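PDB 5XK2: diacylglycerol lipase from Aspergillus oryzae, which probably hydrolyses the ester bonds of mono- and diacylglycerols, releasing fatty acids, as a class 3 lipase of the alpha/beta-hydrolase superfamily. Local coordinates for residues A[109-112]-A[113-116]; A[250-253]-A[254-257]; A[119-122]-A[123-126]. All blocks are in the same frame, centred on the assembly; numbering follows the deposited sequence.

How the contacts relate
All three contacts are local, each made within eight consecutive residues. Contacts 1 and 3 are near neighbours, with centres 15 Å apart: residues 109-116 lead into the strand that immediately precedes helix 118-138, and Leu110 CD1 packs on Trp121 CZ3 at 4.1 Å. Contact 2 belongs to a later loop, after strand 240-243, and touches neither of the others; its nearest atoms are about 17 Å from contact 1 and about 14 Å from contact 3. Their relation to the putative Ser153-Asp206-His268 triad also differs. Asn252 of contact 2 bonds through ND2 to the backbone O of Asp206, the putative acid, whereas Phe120 of contact 3 lies near the triad without touching.

Contact 1 (A[109-112]-A[113-116]); sequences GLCD and GCKA
Cys111 and Cys114 occupy the first and last positions of a type II beta turn, with their CA atoms 5.3 Å apart. Asp112 and Gly113 form the two corners, and Gly113 takes the positive phi (73°) expected at the third position of this turn type. Cys114 N donates to Cys111 O at 3.1 Å, closing the turn.

The side chains close the same loop a second time. Cys111 SG and Cys114 SG are joined at 2.0 Å as a disulfide of left-handed sense, with a torsion of -109° about the S-S bond. The two cysteines reach it differently. In Cys111 a chi1 of 41° sets SG between its own N and carbonyl carbon, while Cys114 SG stands beside the backbone N, opposite the carbonyl carbon. Cys114 CB comes within 3.3 Å of Cys111 O, so the covalent bridge runs close to the backbone hydrogen bond.

Both cysteines pack on Leu188 of helix 186-195, and Cys111 also reaches Phe191. Asn185, just ahead of that helix, uses ND2 on Gly113 O and OD1 on Lys115 N, fixing the chain as it leaves the turn. Ala116 then pairs with Thr106 in the small antiparallel sheet of strands 105-106 and 116-117. The arrangement is a CXXC disulfide spanning a type II turn, placed in the connection between these two short strands.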
# COMPACT_ATOMS: atom_id res chain seq x y z
N GLY A 109 -8.89 -28.99 -0.95
CA GLY A 109 -9.29 -30.29 -1.47
C GLY A 109 -8.32 -30.82 -2.50
O GLY A 109 -8.72 -31.51 -3.45
N LEU A 110 -7.05 -30.43 -2.38
CA LEU A 110 -6.04 -30.85 -3.35
C LEU A 110 -5.15 -32.02 -2.99
O LEU A 110 -4.64 -32.69 -3.88
CB LEU A 110 -5.13 -29.66 -3.67
CG LEU A 110 -5.84 -28.43 -4.23
CD1 LEU A 110 -4.85 -27.30 -4.47
CD2 LEU A 110 -6.58 -28.80 -5.52
N CYS A 111 -4.99 -32.29 -1.70
CA CYS A 111 -4.06 -33.32 -1.23
C CYS A 111 -4.14 -33.46 0.28
O CYS A 111 -4.72 -32.61 0.97
CB CYS A 111 -2.61 -33.02 -1.67
SG CYS A 111 -2.01 -31.29 -1.58
N ASP A 112 -3.56 -34.53 0.80
CA ASP A 112 -3.70 -34.85 2.21
C ASP A 112 -3.00 -33.82 3.10
O ASP A 112 -1.78 -33.62 2.99
CB ASP A 112 -3.13 -36.23 2.52
CG ASP A 112 -3.90 -37.35 1.83
OD1 ASP A 112 -5.02 -37.11 1.31
OD2 ASP A 112 -3.38 -38.49 1.83
N GLY A 113 -3.76 -33.20 4.00
CA GLY A 113 -3.26 -32.23 4.94
C GLY A 113 -2.91 -30.89 4.30
O GLY A 113 -2.31 -30.02 4.94
N CYS A 114 -3.31 -30.72 3.04
CA CYS A 114 -2.93 -29.51 2.31
C CYS A 114 -3.84 -28.35 2.68
O CYS A 114 -5.05 -28.52 2.86
CB CYS A 114 -2.97 -29.80 0.81
SG CYS A 114 -1.62 -30.94 0.37
N LYS A 115 -3.25 -27.17 2.84
CA LYS A 115 -4.01 -25.97 3.19
C LYS A 115 -3.49 -24.82 2.36
O LYS A 115 -2.29 -24.76 2.08
CB LYS A 115 -3.89 -25.63 4.68
CG LYS A 115 -4.27 -26.77 5.62
CD LYS A 115 -5.76 -26.94 5.70
CE LYS A 115 -6.31 -26.08 6.81
NZ LYS A 115 -5.40 -26.14 7.99
N ALA A 116 -4.39 -23.93 1.96
CA ALA A 116 -4.05 -22.77 1.14
C ALA A 116 -4.51 -21.49 1.81
O ALA A 116 -5.39 -21.51 2.66
CB ALA A 116 -4.68 -22.88 -0.24

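Contact 2 (A[250-253]-A[254-257]); sequences KGNT and GTSG
Asn252 O is gripped by two donors from Thr255. The hydroxyl OG1 gives the shorter bond, 2.7 Å to Asn252 O, lying in the carbonyl plane on a lone pair. Thr255 N approaches the same Asn252 O at 3.1 Å from well above that plane, 61° out of it, so the two donors reach the oxygen from different directions. A chi1 of 60° makes this double hold possible, because it places Thr255 OG1 between its own N and carbonyl carbon. The methyl CG2 of Thr255 lies 3.7 Å from both Gly251 O and Asn252 O.

One residue earlier, Gly254 N donates to Gly251 O at 3.1 Å. Both backbone bonds span three residues, the evidence for a 3-10 turn here.

The amide of Asn252 faces elsewhere: its ND2 binds the carbonyl oxygens of Asp206 and Asn204, while its backbone N is held by Glu224 OE2. Thr255 OG1 has a second partner in Lys210 NZ. The result is a short 3-10 turn after strand 240-243, tied through Asn252 to the loop carrying Asp206, the probable acid of the Ser-His-Asp triad of an alpha/beta-hydrolase.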
# COMPACT_ATOMS: atom_id res chain seq x y z
N LYS A 250 18.86 -18.10 1.45
CA LYS A 250 19.93 -17.49 0.64
C LYS A 250 19.41 -16.64 -0.52
O LYS A 250 20.19 -16.04 -1.25
CB LYS A 250 20.87 -18.58 0.09
CG LYS A 250 21.59 -19.35 1.19
CD LYS A 250 22.47 -18.44 2.03
CE LYS A 250 23.10 -19.24 3.19
NZ LYS A 250 24.29 -18.57 3.76
N GLY A 251 18.10 -16.63 -0.71
CA GLY A 251 17.45 -15.75 -1.67
C GLY A 251 16.68 -14.63 -1.00
O GLY A 251 17.09 -14.06 0.02
N ASN A 252 15.54 -14.29 -1.59
CA ASN A 252 14.71 -13.20 -1.08
C ASN A 252 14.34 -13.34 0.41
O ASN A 252 14.26 -12.35 1.13
CB ASN A 252 13.44 -13.09 -1.94
CG ASN A 252 12.39 -12.14 -1.36
OD1 ASN A 252 11.45 -12.57 -0.70
ND2 ASN A 252 12.55 -10.83 -1.63
N THR A 253 14.13 -14.57 0.87
CA THR A 253 13.68 -14.77 2.24
C THR A 253 14.69 -14.29 3.27
O THR A 253 14.31 -13.86 4.37
CB THR A 253 13.37 -16.26 2.47
OG1 THR A 253 12.35 -16.66 1.55
CG2 THR A 253 12.87 -16.51 3.90
N GLY A 254 15.97 -14.29 2.90
CA GLY A 254 17.02 -13.84 3.80
C GLY A 254 17.33 -12.35 3.78
O GLY A 254 18.16 -11.88 4.57
N THR A 255 16.71 -11.61 2.86
CA THR A 255 16.99 -10.17 2.74
C THR A 255 16.35 -9.38 3.88
O THR A 255 15.41 -9.84 4.51
CB THR A 255 16.50 -9.61 1.39
OG1 THR A 255 15.09 -9.81 1.30
CG2 THR A 255 17.19 -10.34 0.22
N SER A 256 16.85 -8.17 4.12
CA SER A 256 16.33 -7.28 5.17
C SER A 256 16.26 -7.95 6.54
O SER A 256 15.33 -7.70 7.32
CB SER A 256 14.93 -6.75 4.81
OG SER A 256 14.87 -6.27 3.48
N GLY A 257 17.23 -8.80 6.83
CA GLY A 257 17.25 -9.51 8.09
C GLY A 257 16.07 -10.44 8.25
O GLY A 257 15.75 -10.86 9.36

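Contact 3 (A[119-122]-A[123-126]); sequences GFWT and AWKV
Trp121, Trp124 and Lys125 make an intrahelical contact in the first turns of helix 118-138, part of the alpha/beta-hydrolase fold. The alpha-helical pattern is plain from four bonds between residues four apart, in which the N-H groups of Ala123, Trp124, Lys125 and Val126 donate to the carbonyl oxygens of Gly119, Phe120, Trp121 and Thr122. The shortest runs from Lys125 N to Trp121 O, 2.9 Å.

The indoles form an offset edge-to-face pair. Trp124 turns its edge toward the face of Trp121, with planes at 61° and 5.0 Å between the Trp121 six-membered and Trp124 five-membered ring centroids. Each CG is anti to its own backbone N (chi1 -179° in Trp121, 160° in Trp124), which carries both indoles to the same flank of the helix. Trp124 NE1 binds Asp165 OD2, anchoring that indole to helix 154-168, on which Phe120 and Ala123 also pack. Phe120 further meets the Trp97 ring. Thr122 OG1 turns back along the helix to bond Leu118 O.

Lys125 crosses Trp121 obliquely, using its aliphatic stem, while its end leads away. Its CG makes a CH-pi contact 3.9 Å from the centroid of the five-membered ring. Trp124 CD1 lies over that same face of Trp121 but toward its other end, 3.5 Å from CZ3 of the six-membered ring.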
# COMPACT_ATOMS: atom_id res chain seq x y z
N GLY A 119 -7.83 -16.19 1.21
CA GLY A 119 -8.14 -15.10 0.29
C GLY A 119 -7.84 -15.46 -1.15
O GLY A 119 -8.66 -15.25 -2.06
N PHE A 120 -6.64 -15.99 -1.38
CA PHE A 120 -6.23 -16.32 -2.75
C PHE A 120 -7.01 -17.51 -3.29
O PHE A 120 -7.37 -17.55 -4.48
CB PHE A 120 -4.73 -16.63 -2.80
CG PHE A 120 -3.85 -15.48 -2.41
CD1 PHE A 120 -4.04 -14.22 -2.97
CD2 PHE A 120 -2.82 -15.66 -1.51
CE1 PHE A 120 -3.20 -13.16 -2.60
CE2 PHE A 120 -1.98 -14.62 -1.14
CZ PHE A 120 -2.19 -13.36 -1.69
N TRP A 121 -7.30 -18.48 -2.42
CA TRP A 121 -8.07 -19.64 -2.87
C TRP A 121 -9.48 -19.20 -3.24
O TRP A 121 -10.03 -19.64 -4.24
CB TRP A 121 -8.11 -20.73 -1.79
CG TRP A 121 -8.89 -21.96 -2.26
CD1 TRP A 121 -10.11 -22.39 -1.80
CD2 TRP A 121 -8.51 -22.88 -3.29
NE1 TRP A 121 -10.49 -23.54 -2.47
CE2 TRP A 121 -9.52 -23.85 -3.39
CE3 TRP A 121 -7.39 -22.98 -4.12
CZ2 TRP A 121 -9.46 -24.90 -4.30
CZ3 TRP A 121 -7.32 -24.03 -5.03
CH2 TRP A 121 -8.35 -24.98 -5.11
N THR A 122 -10.05 -18.32 -2.43
CA THR A 122 -11.38 -17.76 -2.71
C THR A 122 -11.41 -17.03 -4.06
O THR A 122 -12.35 -17.22 -4.86
CB THR A 122 -11.84 -16.81 -1.59
OG1 THR A 122 -11.95 -17.56 -0.37
CG2 THR A 122 -13.19 -16.18 -1.93
N ALA A 123 -10.38 -16.24 -4.33
CA ALA A 123 -10.29 -15.50 -5.58
C ALA A 123 -10.32 -16.45 -6.78
O ALA A 123 -11.03 -16.20 -7.76
CB ALA A 123 -9.02 -14.65 -5.61
N TRP A 124 -9.56 -17.54 -6.71
CA TRP A 124 -9.55 -18.52 -7.78
C TRP A 124 -10.91 -19.19 -7.92
O TRP A 124 -11.41 -19.37 -9.02
CB TRP A 124 -8.47 -19.57 -7.51
CG TRP A 124 -8.62 -20.89 -8.24
CD1 TRP A 124 -8.69 -22.13 -7.67
CD2 TRP A 124 -8.68 -21.11 -9.66
NE1 TRP A 124 -8.80 -23.10 -8.64
CE2 TRP A 124 -8.78 -22.50 -9.87
CE3 TRP A 124 -8.64 -20.26 -10.78
CZ2 TRP A 124 -8.86 -23.07 -11.15
CZ3 TRP A 124 -8.71 -20.82 -12.04
CH2 TRP A 124 -8.82 -22.21 -12.22
N LYS A 125 -11.51 -19.54 -6.78
CA LYS A 125 -12.81 -20.24 -6.81
C LYS A 125 -13.91 -19.42 -7.49
O LYS A 125 -14.79 -19.99 -8.12
CB LYS A 125 -13.25 -20.62 -5.40
CG LYS A 125 -12.51 -21.80 -4.83
CD LYS A 125 -13.34 -22.43 -3.72
CE LYS A 125 -14.57 -23.11 -4.28
NZ LYS A 125 -15.55 -23.42 -3.21
N VAL A 126 -13.85 -18.10 -7.34
CA VAL A 126 -14.86 -17.22 -7.93
C VAL A 126 -14.80 -17.26 -9.46
O VAL A 126 -15.83 -17.15 -10.13
CB VAL A 126 -14.69 -15.76 -7.42
CG1 VAL A 126 -15.50 -14.77 -8.26
CG2 VAL A 126 -15.11 -15.66 -5.96